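Long-range contact in bromoperoxidase A1 (Streptomyces aureofaciens, PDB 1A8Q), which halogenates organic substrates as a cofactor-free, non-heme haloperoxidase of the alpha/beta hydrolase superfamily and may chlorinate in 7-chlorotetracycline biosynthesis: residues A[3-15]-A[71-83]. Residues are numbered along the deposited sequence; the frame is centred on the assembly and turned at random.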
ATOM      1  N   CYS A   3     -10.082  -4.855 -15.722  1.00 13.41           N
ATOM      2  CA  CYS A   3      -9.128  -4.379 -16.720  1.00 14.53           C
ATOM      3  C   CYS A   3      -8.309  -5.604 -17.142  1.00 15.04           C
ATOM      4  O   CYS A   3      -7.826  -6.313 -16.255  1.00 14.28           O
ATOM      5  CB  CYS A   3      -8.190  -3.348 -16.075  1.00 15.93           C
ATOM      6  SG  CYS A   3      -6.760  -2.957 -17.136  1.00 21.87           S
ATOM      7  N   THR A   4      -8.213  -5.863 -18.439  1.00 14.43           N
ATOM      8  CA  THR A   4      -7.406  -7.033 -18.848  1.00 15.75           C
ATOM      9  C   THR A   4      -5.994  -6.538 -19.194  1.00 16.37           C
ATOM     10  O   THR A   4      -5.860  -5.608 -19.993  1.00 15.57           O
ATOM     11  CB  THR A   4      -8.059  -7.743 -20.028  1.00 17.36           C
ATOM     12  OG1 THR A   4      -9.375  -8.182 -19.652  1.00 19.26           O
ATOM     13  CG2 THR A   4      -7.249  -8.958 -20.460  1.00 19.16           C
ATOM     14  N   THR A   5      -4.992  -7.146 -18.565  1.00 14.46           N
ATOM     15  CA  THR A   5      -3.632  -6.648 -18.755  1.00 13.82           C
ATOM     16  C   THR A   5      -3.094  -7.140 -20.093  1.00 15.68           C
ATOM     17  O   THR A   5      -3.656  -8.017 -20.742  1.00 15.25           O
ATOM     18  CB  THR A   5      -2.658  -7.057 -17.649  1.00 14.48           C
ATOM     19  OG1 THR A   5      -2.444  -8.478 -17.750  1.00 14.71           O
ATOM     20  CG2 THR A   5      -3.205  -6.726 -16.270  1.00 13.91           C
ATOM     21  N   ARG A   6      -1.871  -6.673 -20.366  1.00 14.82           N
ATOM     22  CA  ARG A   6      -1.151  -7.099 -21.563  1.00 18.59           C
ATOM     23  C   ARG A   6      -0.903  -8.597 -21.602  1.00 19.81           C
ATOM     24  O   ARG A   6      -0.688  -9.186 -22.681  1.00 22.16           O
ATOM     25  CB  ARG A   6       0.209  -6.380 -21.491  1.00 17.74           C
ATOM     26  CG  ARG A   6       1.037  -6.916 -20.316  1.00 19.92           C
ATOM     27  CD  ARG A   6       2.025  -5.892 -19.763  1.00 19.59           C
ATOM     28  NE  ARG A   6       2.653  -6.406 -18.540  1.00 20.06           N
ATOM     29  CZ  ARG A   6       2.049  -6.404 -17.355  1.00 20.02           C
ATOM     30  NH1 ARG A   6       0.855  -5.844 -17.243  1.00 19.55           N
ATOM     31  NH2 ARG A   6       2.625  -6.930 -16.293  1.00 19.70           N
ATOM     32  N   ASP A   7      -0.883  -9.265 -20.471  1.00 19.38           N
ATOM     33  CA  ASP A   7      -0.670 -10.693 -20.344  1.00 21.65           C
ATOM     34  C   ASP A   7      -1.956 -11.505 -20.240  1.00 20.79           C
ATOM     35  O   ASP A   7      -1.860 -12.718 -19.974  1.00 21.49           O
ATOM     36  CB  ASP A   7       0.059 -11.032 -19.038  1.00 24.84           C
ATOM     37  CG  ASP A   7       1.427 -10.396 -18.946  1.00 27.99           C
ATOM     38  OD1 ASP A   7       2.156 -10.459 -19.955  1.00 29.28           O
ATOM     39  OD2 ASP A   7       1.728  -9.868 -17.854  1.00 29.32           O
ATOM     40  N   GLY A   8      -3.110 -10.864 -20.292  1.00 17.87           N
ATOM     41  CA  GLY A   8      -4.369 -11.596 -20.224  1.00 18.17           C
ATOM     42  C   GLY A   8      -4.847 -11.776 -18.792  1.00 16.73           C
ATOM     43  O   GLY A   8      -5.828 -12.504 -18.569  1.00 19.46           O
ATOM     44  N   VAL A   9      -4.240 -11.077 -17.847  1.00 14.23           N
ATOM     45  CA  VAL A   9      -4.643 -11.204 -16.442  1.00 12.82           C
ATOM     46  C   VAL A   9      -5.840 -10.296 -16.204  1.00 12.75           C
ATOM     47  O   VAL A   9      -5.850  -9.212 -16.787  1.00 13.03           O
ATOM     48  CB  VAL A   9      -3.472 -10.850 -15.522  1.00 13.26           C
ATOM     49  CG1 VAL A   9      -3.863 -10.722 -14.064  1.00 13.78           C
ATOM     50  CG2 VAL A   9      -2.449 -12.000 -15.633  1.00 14.24           C
ATOM     51  N   GLU A  10      -6.805 -10.708 -15.392  1.00 11.40           N
ATOM     52  CA  GLU A  10      -7.943  -9.800 -15.149  1.00 11.65           C
ATOM     53  C   GLU A  10      -7.740  -9.086 -13.824  1.00 11.50           C
ATOM     54  O   GLU A  10      -7.680  -9.700 -12.756  1.00 13.62           O
ATOM     55  CB  GLU A  10      -9.236 -10.639 -15.123  1.00 13.06           C
ATOM     56  CG  GLU A  10      -9.558 -11.173 -16.510  1.00 18.51           C
ATOM     57  CD  GLU A  10     -10.869 -11.945 -16.535  1.00 22.81           C
ATOM     58  OE1 GLU A  10     -11.107 -12.752 -15.627  1.00 24.27           O
ATOM     59  OE2 GLU A  10     -11.662 -11.684 -17.460  1.00 26.66           O
ATOM     60  N   ILE A  11      -7.644  -7.751 -13.881  1.00 10.38           N
ATOM     61  CA  ILE A  11      -7.459  -6.973 -12.649  1.00  9.00           C
ATOM     62  C   ILE A  11      -8.812  -6.367 -12.291  1.00  9.43           C
ATOM     63  O   ILE A  11      -9.374  -5.613 -13.099  1.00 10.65           O
ATOM     64  CB  ILE A  11      -6.426  -5.862 -12.886  1.00 10.02           C
ATOM     65  CG1 ILE A  11      -5.015  -6.478 -13.082  1.00 10.47           C
ATOM     66  CG2 ILE A  11      -6.339  -4.858 -11.720  1.00 10.19           C
ATOM     67  CD1 ILE A  11      -4.494  -7.287 -11.920  1.00 11.76           C
ATOM     68  N   PHE A  12      -9.312  -6.738 -11.122  1.00  6.78           N
ATOM     69  CA  PHE A  12     -10.635  -6.215 -10.709  1.00  7.89           C
ATOM     70  C   PHE A  12     -10.451  -4.826 -10.122  1.00  9.15           C
ATOM     71  O   PHE A  12      -9.481  -4.632  -9.384  1.00 10.13           O
ATOM     72  CB  PHE A  12     -11.210  -7.131  -9.607  1.00  8.50           C
ATOM     73  CG  PHE A  12     -12.600  -6.684  -9.167  1.00  9.64           C
ATOM     74  CD1 PHE A  12     -13.713  -7.081  -9.896  1.00 13.35           C
ATOM     75  CD2 PHE A  12     -12.737  -5.911  -8.041  1.00 13.24           C
ATOM     76  CE1 PHE A  12     -14.979  -6.669  -9.466  1.00 14.13           C
ATOM     77  CE2 PHE A  12     -14.005  -5.483  -7.635  1.00 15.00           C
ATOM     78  CZ  PHE A  12     -15.111  -5.867  -8.360  1.00 13.82           C
ATOM     79  N   TYR A  13     -11.389  -3.890 -10.308  1.00  8.45           N
ATOM     80  CA  TYR A  13     -11.226  -2.599  -9.660  1.00  6.85           C
ATOM     81  C   TYR A  13     -12.609  -1.959  -9.441  1.00  7.59           C
ATOM     82  O   TYR A  13     -13.556  -2.328 -10.131  1.00  9.79           O
ATOM     83  CB  TYR A  13     -10.310  -1.594 -10.417  1.00  6.43           C
ATOM     84  CG  TYR A  13     -10.832  -1.263 -11.808  1.00  7.33           C
ATOM     85  CD1 TYR A  13     -10.683  -2.078 -12.899  1.00  8.64           C
ATOM     86  CD2 TYR A  13     -11.506  -0.044 -11.948  1.00 10.20           C
ATOM     87  CE1 TYR A  13     -11.193  -1.736 -14.141  1.00 10.99           C
ATOM     88  CE2 TYR A  13     -12.001   0.336 -13.203  1.00 12.35           C
ATOM     89  CZ  TYR A  13     -11.846  -0.512 -14.266  1.00 12.35           C
ATOM     90  OH  TYR A  13     -12.358  -0.170 -15.501  1.00 14.15           O
ATOM     91  N   LYS A  14     -12.623  -1.076  -8.469  1.00  7.07           N
ATOM     92  CA  LYS A  14     -13.773  -0.204  -8.202  1.00  6.97           C
ATOM     93  C   LYS A  14     -13.511   1.168  -8.810  1.00  9.40           C
ATOM     94  O   LYS A  14     -12.360   1.604  -8.781  1.00  8.95           O
ATOM     95  CB  LYS A  14     -13.879  -0.002  -6.685  1.00  8.78           C
ATOM     96  CG  LYS A  14     -14.409  -1.259  -5.986  1.00 11.32           C
ATOM     97  CD  LYS A  14     -14.591  -1.037  -4.523  1.00 11.92           C
ATOM     98  CE  LYS A  14     -13.599  -1.703  -3.589  1.00 13.71           C
ATOM     99  NZ  LYS A  14     -13.475  -3.180  -3.867  1.00 10.75           N
ATOM    100  N   ASP A  15     -14.562   1.774  -9.420  1.00  8.58           N
ATOM    101  CA  ASP A  15     -14.302   3.082 -10.074  1.00  8.81           C
ATOM    102  C   ASP A  15     -15.525   3.941  -9.765  1.00  9.92           C
ATOM    103  O   ASP A  15     -16.621   3.629 -10.307  1.00 10.29           O
ATOM    104  CB  ASP A  15     -14.173   2.840 -11.572  1.00 10.19           C
ATOM    105  CG  ASP A  15     -13.982   4.082 -12.436  1.00 11.70           C
ATOM    106  OD1 ASP A  15     -14.034   5.170 -11.871  1.00 11.95           O
ATOM    107  OD2 ASP A  15     -13.786   3.917 -13.638  1.00 15.31           O
ATOM    108  N   THR A  71       6.229  -6.325 -12.392  1.00  8.93           N
ATOM    109  CA  THR A  71       4.926  -6.761 -12.913  1.00  7.99           C
ATOM    110  C   THR A  71       3.799  -5.953 -12.270  1.00  9.31           C
ATOM    111  O   THR A  71       2.889  -5.567 -13.005  1.00 10.19           O
ATOM    112  CB  THR A  71       4.709  -8.250 -12.569  1.00  7.97           C
ATOM    113  OG1 THR A  71       5.752  -9.001 -13.258  1.00 11.07           O
ATOM    114  CG2 THR A  71       3.376  -8.746 -13.086  1.00 10.52           C
ATOM    115  N   PHE A  72       3.848  -5.752 -10.959  1.00  7.76           N
ATOM    116  CA  PHE A  72       2.776  -4.931 -10.327  1.00  6.79           C
ATOM    117  C   PHE A  72       2.700  -3.537 -10.951  1.00  9.54           C
ATOM    118  O   PHE A  72       1.608  -3.033 -11.211  1.00  9.74           O
ATOM    119  CB  PHE A  72       3.035  -4.745  -8.828  1.00  7.31           C
ATOM    120  CG  PHE A  72       3.086  -6.046  -8.046  1.00  7.15           C
ATOM    121  CD1 PHE A  72       2.350  -7.148  -8.444  1.00  8.10           C
ATOM    122  CD2 PHE A  72       3.895  -6.120  -6.914  1.00  7.78           C
ATOM    123  CE1 PHE A  72       2.446  -8.330  -7.695  1.00  7.40           C
ATOM    124  CE2 PHE A  72       3.965  -7.282  -6.166  1.00  9.87           C
ATOM    125  CZ  PHE A  72       3.211  -8.383  -6.569  1.00  7.91           C
ATOM    126  N   ALA A  73       3.879  -2.926 -11.182  1.00  9.66           N
ATOM    127  CA  ALA A  73       3.860  -1.584 -11.800  1.00 10.10           C
ATOM    128  C   ALA A  73       3.330  -1.595 -13.208  1.00 10.00           C
ATOM    129  O   ALA A  73       2.663  -0.666 -13.675  1.00 10.31           O
ATOM    130  CB  ALA A  73       5.316  -1.053 -11.796  1.00  9.71           C
ATOM    131  N   ASP A  74       3.586  -2.627 -14.023  1.00  8.50           N
ATOM    132  CA  ASP A  74       3.127  -2.701 -15.384  1.00  9.57           C
ATOM    133  C   ASP A  74       1.613  -2.964 -15.396  1.00 10.03           C
ATOM    134  O   ASP A  74       0.916  -2.536 -16.307  1.00 11.09           O
ATOM    135  CB  ASP A  74       3.850  -3.731 -16.254  1.00 11.85           C
ATOM    136  CG  ASP A  74       5.313  -3.376 -16.489  1.00 12.73           C
ATOM    137  OD1 ASP A  74       5.756  -2.278 -16.176  1.00 14.05           O
ATOM    138  OD2 ASP A  74       6.059  -4.279 -16.987  1.00 15.68           O
ATOM    139  N   ASP A  75       1.148  -3.777 -14.430  1.00 10.58           N
ATOM    140  CA  ASP A  75      -0.305  -3.966 -14.315  1.00 10.00           C
ATOM    141  C   ASP A  75      -0.962  -2.624 -13.986  1.00 10.02           C
ATOM    142  O   ASP A  75      -1.981  -2.323 -14.621  1.00 10.57           O
ATOM    143  CB  ASP A  75      -0.635  -4.979 -13.221  1.00 10.51           C
ATOM    144  CG  ASP A  75      -0.275  -6.418 -13.591  1.00 11.49           C
ATOM    145  OD1 ASP A  75       0.077  -6.749 -14.722  1.00 11.00           O
ATOM    146  OD2 ASP A  75      -0.395  -7.251 -12.653  1.00 11.47           O
ATOM    147  N   LEU A  76      -0.378  -1.830 -13.111  1.00 10.14           N
ATOM    148  CA  LEU A  76      -0.908  -0.493 -12.803  1.00 10.12           C
ATOM    149  C   LEU A  76      -0.870   0.372 -14.057  1.00 10.46           C
ATOM    150  O   LEU A  76      -1.856   1.040 -14.405  1.00  9.92           O
ATOM    151  CB  LEU A  76      -0.129   0.110 -11.626  1.00 10.04           C
ATOM    152  CG  LEU A  76      -0.474   1.573 -11.278  1.00 10.81           C
ATOM    153  CD1 LEU A  76      -1.917   1.614 -10.775  1.00 12.14           C
ATOM    154  CD2 LEU A  76       0.470   2.121 -10.222  1.00 10.76           C
ATOM    155  N   ASN A  77       0.229   0.286 -14.832  1.00 10.49           N
ATOM    156  CA  ASN A  77       0.295   1.036 -16.092  1.00 11.02           C
ATOM    157  C   ASN A  77      -0.822   0.659 -17.045  1.00 13.56           C
ATOM    158  O   ASN A  77      -1.418   1.511 -17.722  1.00 13.33           O
ATOM    159  CB  ASN A  77       1.665   0.856 -16.765  1.00 12.95           C
ATOM    160  CG  ASN A  77       1.738   1.583 -18.101  1.00 14.15           C
ATOM    161  OD1 ASN A  77       1.881   0.997 -19.176  1.00 20.43           O
ATOM    162  ND2 ASN A  77       1.602   2.881 -18.038  1.00 16.18           N
ATOM    163  N   ASP A  78      -1.145  -0.640 -17.128  1.00 12.49           N
ATOM    164  CA  ASP A  78      -2.221  -1.080 -18.027  1.00 12.25           C
ATOM    165  C   ASP A  78      -3.563  -0.494 -17.588  1.00 12.12           C
ATOM    166  O   ASP A  78      -4.337  -0.105 -18.460  1.00 13.14           O
ATOM    167  CB  ASP A  78      -2.331  -2.611 -18.103  1.00 12.99           C
ATOM    168  CG  ASP A  78      -1.220  -3.258 -18.917  1.00 15.28           C
ATOM    169  OD1 ASP A  78      -0.540  -2.555 -19.708  1.00 15.17           O
ATOM    170  OD2 ASP A  78      -1.019  -4.469 -18.748  1.00 14.82           O
ATOM    171  N   LEU A  79      -3.816  -0.396 -16.291  1.00 12.55           N
ATOM    172  CA  LEU A  79      -5.084   0.141 -15.792  1.00 12.10           C
ATOM    173  C   LEU A  79      -5.176   1.636 -16.088  1.00 12.96           C
ATOM    174  O   LEU A  79      -6.187   2.117 -16.591  1.00 12.36           O
ATOM    175  CB  LEU A  79      -5.159  -0.100 -14.274  1.00 12.80           C
ATOM    176  CG  LEU A  79      -6.390   0.493 -13.571  1.00 14.96           C
ATOM    177  CD1 LEU A  79      -7.640  -0.286 -13.908  1.00 16.08           C
ATOM    178  CD2 LEU A  79      -6.150   0.496 -12.062  1.00 16.94           C
ATOM    179  N   LEU A  80      -4.091   2.371 -15.852  1.00 12.64           N
ATOM    180  CA  LEU A  80      -4.103   3.821 -16.112  1.00 14.87           C
ATOM    181  C   LEU A  80      -4.206   4.110 -17.599  1.00 14.34           C
ATOM    182  O   LEU A  80      -4.884   5.054 -18.004  1.00 15.45           O
ATOM    183  CB  LEU A  80      -2.827   4.458 -15.565  1.00 15.84           C
ATOM    184  CG  LEU A  80      -2.590   4.395 -14.053  1.00 19.13           C
ATOM    185  CD1 LEU A  80      -1.351   5.228 -13.700  1.00 20.02           C
ATOM    186  CD2 LEU A  80      -3.757   4.848 -13.205  1.00 20.26           C
ATOM    187  N   THR A  81      -3.585   3.277 -18.430  1.00 13.91           N
ATOM    188  CA  THR A  81      -3.654   3.458 -19.873  1.00 15.56           C
ATOM    189  C   THR A  81      -5.007   3.079 -20.454  1.00 17.06           C
ATOM    190  O   THR A  81      -5.554   3.800 -21.305  1.00 17.38           O
ATOM    191  CB  THR A  81      -2.554   2.596 -20.554  1.00 16.58           C
ATOM    192  OG1 THR A  81      -1.288   3.058 -20.036  1.00 17.22           O
ATOM    193  CG2 THR A  81      -2.618   2.776 -22.060  1.00 18.34           C
ATOM    194  N   ASP A  82      -5.580   1.962 -20.000  1.00 16.72           N
ATOM    195  CA  ASP A  82      -6.888   1.516 -20.485  1.00 18.07           C
ATOM    196  C   ASP A  82      -7.956   2.569 -20.203  1.00 17.70           C
ATOM    197  O   ASP A  82      -8.857   2.793 -21.018  1.00 17.98           O
ATOM    198  CB  ASP A  82      -7.294   0.221 -19.770  1.00 22.01           C
ATOM    199  CG  ASP A  82      -8.630  -0.374 -20.161  1.00 27.30           C
ATOM    200  OD1 ASP A  82      -9.016  -0.329 -21.351  1.00 29.79           O
ATOM    201  OD2 ASP A  82      -9.306  -0.994 -19.311  1.00 29.97           O
ATOM    202  N   LEU A  83      -7.949   3.160 -19.027  1.00 14.27           N
ATOM    203  CA  LEU A  83      -8.902   4.196 -18.634  1.00 16.53           C
ATOM    204  C   LEU A  83      -8.485   5.593 -19.084  1.00 17.65           C
ATOM    205  O   LEU A  83      -9.225   6.549 -18.863  1.00 17.67           O
ATOM    206  CB  LEU A  83      -9.067   4.174 -17.104  1.00 15.84           C
ATOM    207  CG  LEU A  83      -9.713   2.875 -16.576  1.00 19.00           C
ATOM    208  CD1 LEU A  83      -9.864   2.947 -15.063  1.00 21.26           C
ATOM    209  CD2 LEU A  83     -11.046   2.605 -17.243  1.00 21.44           C
TER
HETATM  210  O   HOH W   1      -9.435  -3.942 -20.230  1.00 37.19           O
HETATM  211  O   HOH W   2      -0.250  -9.036 -16.309  1.00 23.90           O
HETATM  212  O   HOH W   3     -11.288  -1.539 -17.708  1.00 36.48           O
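Arg6 meets helix 69-82 through two aspartates one turn apart, Asp75 and Asp78. Its NH1 and NH2 both close on a single oxygen, Asp75 OD1, at 2.8 and 3.0 Å, with bent N-H angles; NH1 comes in on the anti lone pair, NH2 from above the carboxylate plane. NH1 also donates to Asp78 OD2 (2.8 Å), which lies in the guanidinium plane. The backbone N of Arg6 donates to Asp78 OD2 as well, at 2.9 Å and nearly straight at 164°. The two donors reach this oxygen from opposite faces of the carboxylate, each well out of its plane, so one oxygen grips both main chain and side chain. With chi1 at 67°, CG sits between the backbone N and carbonyl carbon; from there the extended chain runs past Asp78 OD2, with CB, CG and CD alongside it, before NH1 reaches it. Asp74 CB lies over the centre of one guanidinium face, while Asp7 OD2 hangs over the other toward its rim, a purely electrostatic partner. The second oxygen of Asp75 pairs with Arg55.

Arg6 belongs to the type I turn Thr5-Gly8, which joins the first two antiparallel strands of the alpha/beta hydrolase sheet, at the edge beside this helix. Thr5 OG1 closes an ST turn with Asp7 N, and a water links it to Asp7 OD2 and Asp75 OD1.

Further along, the contact turns apolar. Leu79 CD1 makes a CH-pi contact with one face of the Tyr13 ring, 3.9 Å from its centroid, and also touches Cys3 CB. The Leu83 methyls meet the hydroxyl end of the ring, CD2 reaching 3.5 Å from Tyr13 OH. Separate waters tie Asp82 OD2 to Tyr13 OH and to Thr4 N.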